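Local coordinates for putative exported protein (PDB 3OCJ) that is of unknown function but probably acts as an S-adenosylmethionine-dependent methyltransferase, at residues Arg110-His115 with Tyr188-Ser193; Gly34-Phe39 with Phe257-Gln262; Ala233-Ser238 with Leu268-Gln273; Val147-Asp152 with Trp180-Arg185. All coordinates share one frame; numbering follows the deposited sequence.

Interaction 1 (Arg110-His115 with Tyr188-Ser193)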
loop_
_atom_site.group_PDB
_atom_site.type_symbol
_atom_site.label_atom_id
_atom_site.label_comp_id
_atom_site.label_asym_id
_atom_site.label_seq_id
_atom_site.Cartn_x
_atom_site.Cartn_y
_atom_site.Cartn_z
ATOM N N ARG A 110 1.497 -12.011 9.716
ATOM C CA ARG A 110 2.241 -12.701 10.770
ATOM C C ARG A 110 2.405 -11.826 12.010
ATOM O O ARG A 110 2.283 -12.312 13.151
ATOM C CB ARG A 110 3.620 -13.175 10.280
ATOM C CG ARG A 110 3.589 -14.346 9.314
ATOM C CD ARG A 110 4.985 -14.970 9.138
ATOM N NE ARG A 110 5.976 -13.957 8.800
ATOM C CZ ARG A 110 6.987 -13.578 9.580
ATOM N NH1 ARG A 110 7.795 -12.606 9.169
ATOM N NH2 ARG A 110 7.207 -14.158 10.757
ATOM N N ALA A 111 2.687 -10.544 11.800
ATOM C CA ALA A 111 2.915 -9.638 12.922
ATOM C C ALA A 111 1.621 -9.420 13.697
ATOM O O ALA A 111 1.608 -9.485 14.923
ATOM C CB ALA A 111 3.484 -8.307 12.441
ATOM N N LEU A 112 0.529 -9.160 12.983
ATOM C CA LEU A 112 -0.731 -8.927 13.671
ATOM C C LEU A 112 -1.141 -10.188 14.417
ATOM O O LEU A 112 -1.560 -10.120 15.571
ATOM C CB LEU A 112 -1.815 -8.453 12.698
ATOM C CG LEU A 112 -1.519 -7.085 12.080
ATOM C CD1 LEU A 112 -2.378 -6.862 10.843
ATOM C CD2 LEU A 112 -1.703 -5.951 13.101
ATOM N N GLN A 113 -0.971 -11.349 13.787
ATOM C CA GLN A 113 -1.330 -12.605 14.440
ATOM C C GLN A 113 -0.541 -12.817 15.739
ATOM O O GLN A 113 -1.098 -13.235 16.758
ATOM C CB GLN A 113 -1.129 -13.798 13.501
ATOM C CG GLN A 113 -1.723 -15.090 14.043
ATOM C CD GLN A 113 -3.240 -15.097 13.948
ATOM O OE1 GLN A 113 -3.802 -14.859 12.878
ATOM N NE2 GLN A 113 -3.908 -15.363 15.064
ATOM N N ARG A 114 0.758 -12.538 15.687
ATOM C CA ARG A 114 1.650 -12.677 16.832
ATOM C C ARG A 114 1.236 -11.799 18.010
ATOM O O ARG A 114 1.349 -12.208 19.169
ATOM C CB ARG A 114 3.084 -12.330 16.404
ATOM C CG ARG A 114 4.054 -12.120 17.548
ATOM C CD ARG A 114 5.474 -11.903 17.026
ATOM N NE ARG A 114 6.360 -11.431 18.084
ATOM C CZ ARG A 114 7.680 -11.328 17.975
ATOM N NH1 ARG A 114 8.390 -10.887 19.006
ATOM N NH2 ARG A 114 8.291 -11.672 16.846
ATOM N N HIS A 115 0.752 -10.595 17.712
ATOM C CA HIS A 115 0.451 -9.614 18.751
ATOM C C HIS A 115 -0.997 -9.665 19.253
ATOM O O HIS A 115 -1.313 -9.078 20.280
ATOM C CB HIS A 115 0.814 -8.201 18.268
ATOM C CG HIS A 115 2.284 -7.995 18.100
ATOM N ND1 HIS A 115 3.082 -7.483 19.102
ATOM C CD2 HIS A 115 3.108 -8.251 17.059
ATOM C CE1 HIS A 115 4.333 -7.429 18.681
ATOM N NE2 HIS A 115 4.379 -7.906 17.450
ATOM N N TYR A 188 -6.565 2.019 21.234
ATOM C CA TYR A 188 -6.263 0.767 20.539
ATOM C C TYR A 188 -5.072 0.022 21.131
ATOM O O TYR A 188 -4.075 0.629 21.528
ATOM C CB TYR A 188 -5.990 1.017 19.044
ATOM C CG TYR A 188 -6.909 2.032 18.408
ATOM C CD1 TYR A 188 -8.290 1.908 18.510
ATOM C CD2 TYR A 188 -6.390 3.104 17.688
ATOM C CE1 TYR A 188 -9.132 2.840 17.929
ATOM C CE2 TYR A 188 -7.225 4.037 17.101
ATOM C CZ TYR A 188 -8.585 3.896 17.227
ATOM O OH TYR A 188 -9.409 4.833 16.638
ATOM N N ASP A 189 -5.157 -1.304 21.136
ATOM C CA ASP A 189 -4.024 -2.128 21.543
ATOM C C ASP A 189 -3.036 -2.323 20.403
ATOM O O ASP A 189 -1.826 -2.463 20.615
ATOM C CB ASP A 189 -4.527 -3.484 22.021
ATOM C CG ASP A 189 -5.379 -3.366 23.252
ATOM O OD1 ASP A 189 -4.815 -3.068 24.328
ATOM O OD2 ASP A 189 -6.606 -3.540 23.140
ATOM N N LEU A 190 -3.575 -2.355 19.194
ATOM C CA LEU A 190 -2.806 -2.623 17.991
ATOM C C LEU A 190 -3.317 -1.707 16.894
ATOM O O LEU A 190 -4.529 -1.518 16.762
ATOM C CB LEU A 190 -3.019 -4.071 17.557
ATOM C CG LEU A 190 -1.941 -5.109 17.832
ATOM C CD1 LEU A 190 -2.471 -6.478 17.439
ATOM C CD2 LEU A 190 -0.683 -4.767 17.044
ATOM N N LEU A 191 -2.415 -1.124 16.115
ATOM C CA LEU A 191 -2.823 -0.274 14.996
ATOM C C LEU A 191 -1.981 -0.663 13.795
ATOM O O LEU A 191 -0.758 -0.781 13.898
ATOM C CB LEU A 191 -2.640 1.216 15.334
ATOM C CG LEU A 191 -3.228 2.218 14.322
ATOM C CD1 LEU A 191 -3.630 3.548 14.968
ATOM C CD2 LEU A 191 -2.286 2.469 13.142
ATOM N N THR A 192 -2.635 -0.907 12.669
ATOM C CA THR A 192 -1.926 -1.202 11.441
ATOM C C THR A 192 -2.201 -0.116 10.384
ATOM O O THR A 192 -3.317 0.412 10.289
ATOM C CB THR A 192 -2.278 -2.613 10.933
ATOM O OG1 THR A 192 -1.509 -2.912 9.763
ATOM C CG2 THR A 192 -3.766 -2.723 10.637
ATOM N N SER A 193 -1.171 0.222 9.614
ATOM C CA SER A 193 -1.264 1.266 8.606
ATOM C C SER A 193 -0.412 0.930 7.393
ATOM O O SER A 193 0.780 0.658 7.521
ATOM C CB SER A 193 -0.807 2.610 9.185
ATOM O OG SER A 193 -0.933 3.647 8.216
#
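The last turns of helix 96-115 and strand 190-192 run nearly antiparallel, at 172° between their N-to-C directions, with axes 10.2 Å apart at closest approach. The nearest CA atoms are those of His-115 and Leu-190, 7.7 Å from each other. Leu-190 and Thr-192, two residues apart, both point at the helix. Leu-190 reaches the end of the last turn, where its CD1 lies 3.8 Å from His-115 CB and its CD2 is almost as near to that same atom; Leu-190 CD1 also comes 4.2 Å from Leu-112 O. The imidazole is not involved: with CG of His-115 beside the backbone N (chi1 -68°), the ring leads off toward Ile-300 and Arg-302 of strand 298-302. One turn back, Leu-112 extends at about a right angle to the side chain of Thr-192 and sets its CD2 4.0 Å from Thr-192 CB. The same methyl stands 4.2 Å from Leu-190 CD2, joining the two halves of the contact. Thr-192 turns its OG1 to a weak hydrogen bond with Val-224 O of strand 221-226. The contact is thus hydrophobic packing of a helix on the central sheet of a Rossmann-like methyltransferase fold, the threonine hydroxyl finding a weak partner within the sheet.

Interaction 2 (Gly34-Phe39 with Phe257-Gln262)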
loop_
_atom_site.group_PDB
_atom_site.type_symbol
_atom_site.label_atom_id
_atom_site.label_comp_id
_atom_site.label_asym_id
_atom_site.label_seq_id
_atom_site.Cartn_x
_atom_site.Cartn_y
_atom_site.Cartn_z
ATOM N N GLY A 34 11.576 8.488 -26.869
ATOM C CA GLY A 34 12.133 7.416 -27.677
ATOM C C GLY A 34 12.451 6.109 -26.973
ATOM O O GLY A 34 11.948 5.834 -25.883
ATOM N N ASN A 35 13.294 5.301 -27.612
ATOM C CA ASN A 35 13.650 3.974 -27.124
ATOM C C ASN A 35 14.286 3.978 -25.732
ATOM O O ASN A 35 14.899 4.961 -25.318
ATOM C CB ASN A 35 14.629 3.295 -28.096
ATOM C CG ASN A 35 14.038 3.074 -29.476
ATOM O OD1 ASN A 35 12.841 3.249 -29.696
ATOM N ND2 ASN A 35 14.891 2.680 -30.419
ATOM N N VAL A 36 14.134 2.869 -25.018
ATOM C CA VAL A 36 14.920 2.611 -23.817
ATOM C C VAL A 36 15.510 1.213 -23.965
ATOM O O VAL A 36 15.035 0.427 -24.784
ATOM C CB VAL A 36 14.075 2.696 -22.523
ATOM C CG1 VAL A 36 13.454 4.078 -22.371
ATOM C CG2 VAL A 36 13.004 1.614 -22.507
ATOM N N PRO A 37 16.556 0.896 -23.188
ATOM C CA PRO A 37 17.134 -0.449 -23.287
ATOM C C PRO A 37 16.084 -1.533 -23.053
ATOM O O PRO A 37 15.497 -1.592 -21.972
ATOM C CB PRO A 37 18.169 -0.466 -22.159
ATOM C CG PRO A 37 18.543 0.964 -21.970
ATOM C CD PRO A 37 17.293 1.753 -22.244
ATOM N N GLY A 38 15.844 -2.368 -24.060
ATOM C CA GLY A 38 14.916 -3.477 -23.926
ATOM C C GLY A 38 13.515 -3.202 -24.449
ATOM O O GLY A 38 12.752 -4.134 -24.705
ATOM N N PHE A 39 13.179 -1.926 -24.611
ATOM C CA PHE A 39 11.844 -1.533 -25.050
ATOM C C PHE A 39 11.895 -0.373 -26.040
ATOM O O PHE A 39 12.077 0.776 -25.641
ATOM C CB PHE A 39 10.988 -1.128 -23.843
ATOM C CG PHE A 39 10.955 -2.156 -22.751
ATOM C CD1 PHE A 39 9.969 -3.128 -22.728
ATOM C CD2 PHE A 39 11.910 -2.152 -21.748
ATOM C CE1 PHE A 39 9.937 -4.075 -21.728
ATOM C CE2 PHE A 39 11.882 -3.098 -20.741
ATOM C CZ PHE A 39 10.894 -4.062 -20.731
ATOM N N PHE A 257 6.333 2.563 -14.574
ATOM C CA PHE A 257 6.125 3.565 -13.530
ATOM C C PHE A 257 6.606 4.952 -13.958
ATOM O O PHE A 257 5.851 5.916 -13.916
ATOM C CB PHE A 257 6.830 3.175 -12.214
ATOM C CG PHE A 257 6.206 2.018 -11.469
ATOM C CD1 PHE A 257 5.137 1.296 -11.983
ATOM C CD2 PHE A 257 6.715 1.655 -10.225
ATOM C CE1 PHE A 257 4.587 0.224 -11.266
ATOM C CE2 PHE A 257 6.173 0.592 -9.509
ATOM C CZ PHE A 257 5.114 -0.124 -10.027
ATOM N N THR A 258 7.869 5.071 -14.358
ATOM C CA THR A 258 8.423 6.401 -14.619
ATOM C C THR A 258 7.813 7.093 -15.829
ATOM O O THR A 258 7.597 8.303 -15.807
ATOM C CB THR A 258 9.951 6.377 -14.794
ATOM O OG1 THR A 258 10.293 5.654 -15.984
ATOM C CG2 THR A 258 10.598 5.728 -13.596
ATOM N N ARG A 259 7.531 6.336 -16.883
ATOM C CA ARG A 259 7.073 6.950 -18.121
ATOM C C ARG A 259 5.564 6.879 -18.333
ATOM O O ARG A 259 4.967 7.816 -18.862
ATOM C CB ARG A 259 7.797 6.345 -19.325
ATOM C CG ARG A 259 7.526 7.092 -20.613
ATOM C CD ARG A 259 8.472 6.668 -21.714
ATOM N NE ARG A 259 9.860 6.931 -21.354
ATOM C CZ ARG A 259 10.874 6.852 -22.208
ATOM N NH1 ARG A 259 10.650 6.522 -23.472
ATOM N NH2 ARG A 259 12.108 7.108 -21.799
ATOM N N LEU A 260 4.943 5.776 -17.937
ATOM C CA LEU A 260 3.532 5.600 -18.277
ATOM C C LEU A 260 2.567 6.073 -17.187
ATOM O O LEU A 260 1.787 7.007 -17.405
ATOM C CB LEU A 260 3.242 4.159 -18.700
ATOM C CG LEU A 260 4.164 3.612 -19.797
ATOM C CD1 LEU A 260 3.723 2.219 -20.225
ATOM C CD2 LEU A 260 4.207 4.559 -20.999
ATOM N N ILE A 261 2.630 5.452 -16.014
ATOM C CA ILE A 261 1.699 5.776 -14.933
ATOM C C ILE A 261 2.088 7.039 -14.172
ATOM O O ILE A 261 1.250 7.899 -13.898
ATOM C CB ILE A 261 1.620 4.616 -13.924
ATOM C CG1 ILE A 261 1.027 3.373 -14.595
ATOM C CG2 ILE A 261 0.854 5.039 -12.671
ATOM C CD1 ILE A 261 1.180 2.103 -13.764
ATOM N N GLN A 262 3.365 7.133 -13.818
ATOM C CA GLN A 262 3.893 8.208 -12.976
ATOM C C GLN A 262 3.232 8.197 -11.601
ATOM O O GLN A 262 2.547 9.135 -11.215
ATOM C CB GLN A 262 3.777 9.565 -13.666
ATOM C CG GLN A 262 4.390 9.530 -15.064
ATOM C CD GLN A 262 4.863 10.883 -15.547
ATOM O OE1 GLN A 262 4.126 11.866 -15.503
ATOM N NE2 GLN A 262 6.101 10.937 -16.021
HETATM O O HOH W 1 13.995 7.213 -23.934
#
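Gly-34 O, on the first residue after helix 15-33, is gripped by Arg-259 and also by Gln-44 NE2 of helix 41-53. Arg-259 NH1 donates to Gly-34 O at 2.8 Å; the N-H...O angle is 144°, so the bond is bent, although the oxygen lies close to the guanidinium plane and the nitrogen lies in the carbonyl plane. A water extends the link to the next residue, accepting from Arg-259 NH2 at 2.9 Å and probably donating to Asn-35 O at 2.8 Å. Both terminal nitrogens of the arginine therefore hold consecutive carbonyls, one directly and one through water, which should restrict the rotation of the group. CG of Arg-259 is anti to the backbone N (chi1 -171°), sending the chain out from its helix before it bends at chi3. From the opposite direction comes Val-36, whose CG1 meets the guanidinium obliquely, 3.4 Å from Arg-259 NH2. Gly-34 has positive phi, as is common at a helix C-terminus, and Val-36 starts a type II turn that ends at Phe-39. The contact lies at the surface, tying the loop between helices 15-33 and 41-53 to the end of helix 247-261, while Phe-39 packs against that helix at Leu-252 and Leu-255.

Interaction 3 (Ala233-Ser238 with Leu268-Gln273)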
loop_
_atom_site.group_PDB
_atom_site.type_symbol
_atom_site.label_atom_id
_atom_site.label_comp_id
_atom_site.label_asym_id
_atom_site.label_seq_id
_atom_site.Cartn_x
_atom_site.Cartn_y
_atom_site.Cartn_z
ATOM N N ALA A 233 20.157 4.037 -7.133
ATOM C CA ALA A 233 20.440 5.286 -7.846
ATOM C C ALA A 233 20.096 6.500 -6.982
ATOM O O ALA A 233 20.764 7.536 -7.051
ATOM C CB ALA A 233 19.690 5.342 -9.160
ATOM N N LEU A 234 19.059 6.364 -6.159
ATOM C CA LEU A 234 18.520 7.497 -5.414
ATOM C C LEU A 234 19.213 7.728 -4.070
ATOM O O LEU A 234 19.328 8.864 -3.605
ATOM C CB LEU A 234 17.016 7.289 -5.194
ATOM C CG LEU A 234 16.254 8.394 -4.455
ATOM C CD1 LEU A 234 16.392 9.733 -5.190
ATOM C CD2 LEU A 234 14.790 8.024 -4.327
ATOM N N SER A 235 19.668 6.650 -3.433
ATOM C CA SER A 235 20.208 6.753 -2.085
ATOM C C SER A 235 21.476 5.938 -1.893
ATOM O O SER A 235 21.503 4.751 -2.232
ATOM C CB SER A 235 19.184 6.241 -1.063
ATOM O OG SER A 235 19.754 6.231 0.234
ATOM N N PRO A 236 22.521 6.555 -1.308
ATOM C CA PRO A 236 23.732 5.813 -0.938
ATOM C C PRO A 236 23.426 4.720 0.080
ATOM O O PRO A 236 24.217 3.803 0.245
ATOM C CB PRO A 236 24.619 6.878 -0.275
ATOM C CG PRO A 236 24.064 8.181 -0.695
ATOM C CD PRO A 236 22.599 7.973 -0.915
ATOM N N ASP A 237 22.276 4.822 0.743
ATOM C CA ASP A 237 21.901 3.881 1.797
ATOM C C ASP A 237 20.740 2.987 1.386
ATOM O O ASP A 237 20.009 2.471 2.236
ATOM C CB ASP A 237 21.554 4.664 3.058
ATOM C CG ASP A 237 22.678 5.580 3.488
ATOM O OD1 ASP A 237 23.818 5.090 3.604
ATOM O OD2 ASP A 237 22.430 6.789 3.689
ATOM N N SER A 238 20.547 2.816 0.082
ATOM C CA SER A 238 19.515 1.901 -0.387
ATOM C C SER A 238 19.761 0.516 0.177
ATOM O O SER A 238 20.878 0.009 0.104
ATOM C CB SER A 238 19.539 1.784 -1.901
ATOM O OG SER A 238 18.592 0.820 -2.338
ATOM N N LEU A 268 10.026 7.827 -0.851
ATOM C CA LEU A 268 10.819 6.643 -0.508
ATOM C C LEU A 268 11.737 6.978 0.654
ATOM O O LEU A 268 12.327 8.059 0.690
ATOM C CB LEU A 268 11.623 6.176 -1.729
ATOM C CG LEU A 268 10.808 6.023 -3.026
ATOM C CD1 LEU A 268 11.691 5.584 -4.199
ATOM C CD2 LEU A 268 9.652 5.044 -2.826
ATOM N N ARG A 269 11.863 6.049 1.603
ATOM C CA ARG A 269 12.604 6.302 2.834
ATOM C C ARG A 269 13.373 5.061 3.248
ATOM O O ARG A 269 12.946 3.929 2.984
ATOM C CB ARG A 269 11.646 6.707 3.960
ATOM C CG ARG A 269 11.032 8.091 3.750
ATOM C CD ARG A 269 10.215 8.587 4.958
ATOM N NE ARG A 269 9.758 9.950 4.656
ATOM C CZ ARG A 269 8.624 10.247 4.025
ATOM N NH1 ARG A 269 7.744 9.297 3.719
ATOM N NH2 ARG A 269 8.368 11.523 3.744
ATOM N N THR A 270 14.526 5.277 3.874
ATOM C CA THR A 270 15.337 4.164 4.345
ATOM C C THR A 270 14.844 3.656 5.708
ATOM O O THR A 270 14.006 4.290 6.373
ATOM C CB THR A 270 16.792 4.589 4.510
ATOM O OG1 THR A 270 16.861 5.610 5.509
ATOM C CG2 THR A 270 17.375 5.114 3.193
ATOM N N HIS A 271 15.392 2.517 6.130
ATOM C CA HIS A 271 15.140 1.982 7.460
ATOM C C HIS A 271 15.561 2.996 8.521
ATOM O O HIS A 271 14.835 3.240 9.474
ATOM C CB HIS A 271 15.941 0.688 7.684
ATOM C CG HIS A 271 15.441 -0.495 6.907
ATOM N ND1 HIS A 271 15.720 -0.692 5.573
ATOM C CD2 HIS A 271 14.717 -1.568 7.305
ATOM C CE1 HIS A 271 15.172 -1.833 5.178
ATOM N NE2 HIS A 271 14.553 -2.380 6.211
ATOM N N ALA A 272 16.738 3.588 8.341
ATOM C CA ALA A 272 17.233 4.554 9.316
ATOM C C ALA A 272 16.343 5.790 9.393
ATOM O O ALA A 272 16.087 6.305 10.482
ATOM C CB ALA A 272 18.682 4.949 8.995
ATOM N N GLN A 273 15.866 6.269 8.245
ATOM C CA GLN A 273 14.975 7.428 8.249
ATOM C C GLN A 273 13.678 7.086 8.979
ATOM O O GLN A 273 13.202 7.855 9.810
ATOM C CB GLN A 273 14.678 7.909 6.831
ATOM C CG GLN A 273 15.865 8.597 6.164
ATOM C CD GLN A 273 15.575 8.984 4.732
ATOM O OE1 GLN A 273 15.045 8.196 3.956
ATOM N NE2 GLN A 273 15.927 10.214 4.373
#
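Thr-270 faces the loop 233-238 with its CB, and its two branches divide the work. The methyl CG2, beside the backbone N, does the touching: it lies 3.9 Å from Asp-237 O, 4.0 Å from Ser-235 OG and 4.2 Å from Asp-237 CB, within a bend of the loop. The hydroxyl OG1, held between the backbone N and the carbonyl carbon (chi1 63°), turns instead to its own helix and accepts from Gln-273 N at 3.0 Å. Gln-273 returns the bond, its OE1 taking Thr-270 N on a lone pair at 3.0 Å. This reciprocal pair is a capping box, with Thr-270 as N-cap of helix 271-280. The loop is ordered in its own way by a type I turn from Ser-235 to Ser-238 and by an ST turn, in which Ser-235 OG accepts from Asp-237 N at 2.9 Å; Ser-235 OG, one of the two oxygens beside the threonine methyl, is thus already bonded. Earlier in both segments, Leu-234 CD2 meets Leu-268 CD1 at 3.9 Å, the two leucines crossing obliquely near the surface. Leu-268 also packs on Leu-228, and a glycerol, probably from the crystallisation liquor, bonds to Gln-273 NE2 beside this patch.

Interaction 4 (Val147-Asp152 with Trp180-Arg185)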
loop_
_atom_site.group_PDB
_atom_site.type_symbol
_atom_site.label_atom_id
_atom_site.label_comp_id
_atom_site.label_asym_id
_atom_site.label_seq_id
_atom_site.Cartn_x
_atom_site.Cartn_y
_atom_site.Cartn_z
ATOM N N VAL A 147 -11.519 -1.960 14.480
ATOM C CA VAL A 147 -11.883 -0.579 14.181
ATOM C C VAL A 147 -11.248 -0.196 12.851
ATOM O O VAL A 147 -10.053 -0.392 12.640
ATOM C CB VAL A 147 -11.407 0.382 15.289
ATOM C CG1 VAL A 147 -11.781 1.831 14.950
ATOM C CG2 VAL A 147 -11.995 -0.019 16.634
ATOM N N GLY A 148 -12.053 0.322 11.932
ATOM C CA GLY A 148 -11.520 0.764 10.653
ATOM C C GLY A 148 -11.749 2.245 10.469
ATOM O O GLY A 148 -12.857 2.726 10.664
ATOM N N ILE A 149 -10.705 2.972 10.089
ATOM C CA ILE A 149 -10.837 4.397 9.827
ATOM C C ILE A 149 -10.389 4.646 8.395
ATOM O O ILE A 149 -9.320 4.197 7.986
ATOM C CB ILE A 149 -9.959 5.221 10.801
ATOM C CG1 ILE A 149 -10.353 4.906 12.251
ATOM C CG2 ILE A 149 -10.082 6.715 10.514
ATOM C CD1 ILE A 149 -9.633 5.754 13.278
ATOM N N ASP A 150 -11.205 5.343 7.619
ATOM C CA ASP A 150 -10.818 5.669 6.249
ATOM C C ASP A 150 -11.568 6.920 5.843
ATOM O O ASP A 150 -12.674 7.156 6.313
ATOM C CB ASP A 150 -11.130 4.500 5.302
ATOM C CG ASP A 150 -10.256 4.500 4.058
ATOM O OD1 ASP A 150 -10.289 5.490 3.301
ATOM O OD2 ASP A 150 -9.553 3.494 3.810
ATOM N N TYR A 151 -10.960 7.720 4.981
ATOM C CA TYR A 151 -11.607 8.949 4.538
ATOM C C TYR A 151 -12.473 8.695 3.311
ATOM O O TYR A 151 -13.327 9.519 2.958
ATOM C CB TYR A 151 -10.558 10.013 4.221
ATOM C CG TYR A 151 -11.048 11.434 4.355
ATOM C CD1 TYR A 151 -12.092 11.759 5.215
ATOM C CD2 TYR A 151 -10.435 12.456 3.651
ATOM C CE1 TYR A 151 -12.528 13.068 5.342
ATOM C CE2 TYR A 151 -10.862 13.759 3.773
ATOM C CZ TYR A 151 -11.904 14.058 4.617
ATOM O OH TYR A 151 -12.318 15.360 4.735
ATOM N N ASP A 152 -12.258 7.554 2.665
ATOM C CA ASP A 152 -13.005 7.204 1.457
ATOM C C ASP A 152 -14.249 6.393 1.825
ATOM O O ASP A 152 -14.139 5.262 2.307
ATOM C CB ASP A 152 -12.099 6.386 0.535
ATOM C CG ASP A 152 -12.765 6.015 -0.774
ATOM O OD1 ASP A 152 -13.920 6.424 -1.007
ATOM O OD2 ASP A 152 -12.118 5.311 -1.572
ATOM N N TRP A 180 -5.005 11.686 8.466
ATOM C CA TRP A 180 -4.005 12.665 8.894
ATOM C C TRP A 180 -4.436 13.503 10.102
ATOM O O TRP A 180 -3.621 14.210 10.689
ATOM C CB TRP A 180 -3.615 13.586 7.725
ATOM C CG TRP A 180 -3.026 12.839 6.573
ATOM C CD1 TRP A 180 -3.681 12.392 5.465
ATOM C CD2 TRP A 180 -1.662 12.416 6.431
ATOM N NE1 TRP A 180 -2.810 11.736 4.633
ATOM C CE2 TRP A 180 -1.565 11.726 5.206
ATOM C CE3 TRP A 180 -0.516 12.563 7.218
ATOM C CZ2 TRP A 180 -0.361 11.192 4.737
ATOM C CZ3 TRP A 180 0.672 12.038 6.755
ATOM C CH2 TRP A 180 0.743 11.359 5.527
ATOM N N LYS A 181 -5.712 13.419 10.473
ATOM C CA LYS A 181 -6.237 14.183 11.611
ATOM C C LYS A 181 -6.623 13.265 12.773
ATOM O O LYS A 181 -7.339 13.673 13.687
ATOM C CB LYS A 181 -7.446 15.029 11.186
ATOM C CG LYS A 181 -7.171 16.020 10.067
ATOM C CD LYS A 181 -8.433 16.829 9.748
ATOM C CE LYS A 181 -8.331 17.568 8.415
ATOM N NZ LYS A 181 -9.269 17.023 7.374
ATOM N N LEU A 182 -6.151 12.021 12.737
ATOM C CA LEU A 182 -6.448 11.061 13.795
ATOM C C LEU A 182 -6.182 11.675 15.167
ATOM O O LEU A 182 -5.114 12.233 15.398
ATOM C CB LEU A 182 -5.573 9.820 13.614
ATOM C CG LEU A 182 -5.797 8.682 14.605
ATOM C CD1 LEU A 182 -7.187 8.084 14.442
ATOM C CD2 LEU A 182 -4.730 7.612 14.418
ATOM N N ASP A 183 -7.139 11.571 16.085
ATOM C CA ASP A 183 -6.945 12.180 17.400
ATOM C C ASP A 183 -7.422 11.308 18.560
ATOM O O ASP A 183 -7.600 11.792 19.672
ATOM C CB ASP A 183 -7.568 13.580 17.457
ATOM C CG ASP A 183 -9.085 13.556 17.387
ATOM O OD1 ASP A 183 -9.674 12.464 17.236
ATOM O OD2 ASP A 183 -9.695 14.643 17.486
ATOM N N THR A 184 -7.602 10.019 18.289
ATOM C CA THR A 184 -7.927 9.035 19.318
ATOM C C THR A 184 -6.866 9.038 20.409
ATOM O O THR A 184 -5.673 9.090 20.117
ATOM C CB THR A 184 -7.996 7.614 18.718
ATOM O OG1 THR A 184 -8.929 7.590 17.627
ATOM C CG2 THR A 184 -8.406 6.590 19.776
ATOM N N ARG A 185 -7.299 8.965 21.667
ATOM C CA ARG A 185 -6.364 8.885 22.781
ATOM C C ARG A 185 -6.448 7.532 23.470
ATOM O O ARG A 185 -7.467 7.205 24.075
ATOM C CB ARG A 185 -6.630 9.994 23.801
ATOM C CG ARG A 185 -6.023 11.332 23.426
ATOM C CD ARG A 185 -6.914 12.097 22.473
ATOM N NE ARG A 185 -6.178 13.124 21.739
ATOM C CZ ARG A 185 -5.811 14.294 22.254
ATOM N NH1 ARG A 185 -5.146 15.166 21.508
ATOM N NH2 ARG A 185 -6.103 14.590 23.513
#
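Two polar tips, Tyr-151 OH and Lys-181 NZ, come to within 4.4 Å of each other near the surface, yet the lysine makes its salt bridge with Asp-178, while the tyrosine ring takes a cation-pi contact from Arg-176. The strand involved, 145-150, belongs to the parallel part of the sheet of this Rossmann-like methyltransferase domain, and 180-185 is the irregular segment that passes over it on the way to strand 188-192. At the C-terminal end of the strand Asp-150 forms an Asx turn, its OD1 accepting from Asp-152 N at 2.9 Å, which shapes the backbone on both sides of Tyr-151. Deeper in, the contact is apolar. Leu-182, with CG anti to the backbone N (chi1 -177°), brings its CD1 to the strand, and Phe-213 and Ala-216 of helix 203-216 also touch this side chain. The leucine thus lies between the strand and a helix of the same domain, and the loop is held to both by one buried residue. Ile-149 crosses it at about a right angle, and the two meet methyl to methyl, Ile-149 CD1 lying 3.6 Å from Leu-182 CD1.

In the fold
Interactions 1 and 4 both reach the same mixed sheet, through strands 188-192 and 145-150. Their centres are about 16 Å apart and they touch, Tyr-188 OH lying 3.5 Å from Ile-149 CD1; along the chain, both segments of interaction 4 fall between those of interaction 1. Interaction 3 comes later in the sequence, its centre about 26 Å from that of interaction 1. Interaction 2 lies on the opposite side of the chain's centre from interactions 1 and 4, about 38 and 37 Å away between centres. It joins the N-terminal helices to helix 247-261, which precedes helix 271-280 of interaction 3. The chain thus combines a methyltransferase-like sheet with a helical part, and palmitic acid is bound touching Phe-257.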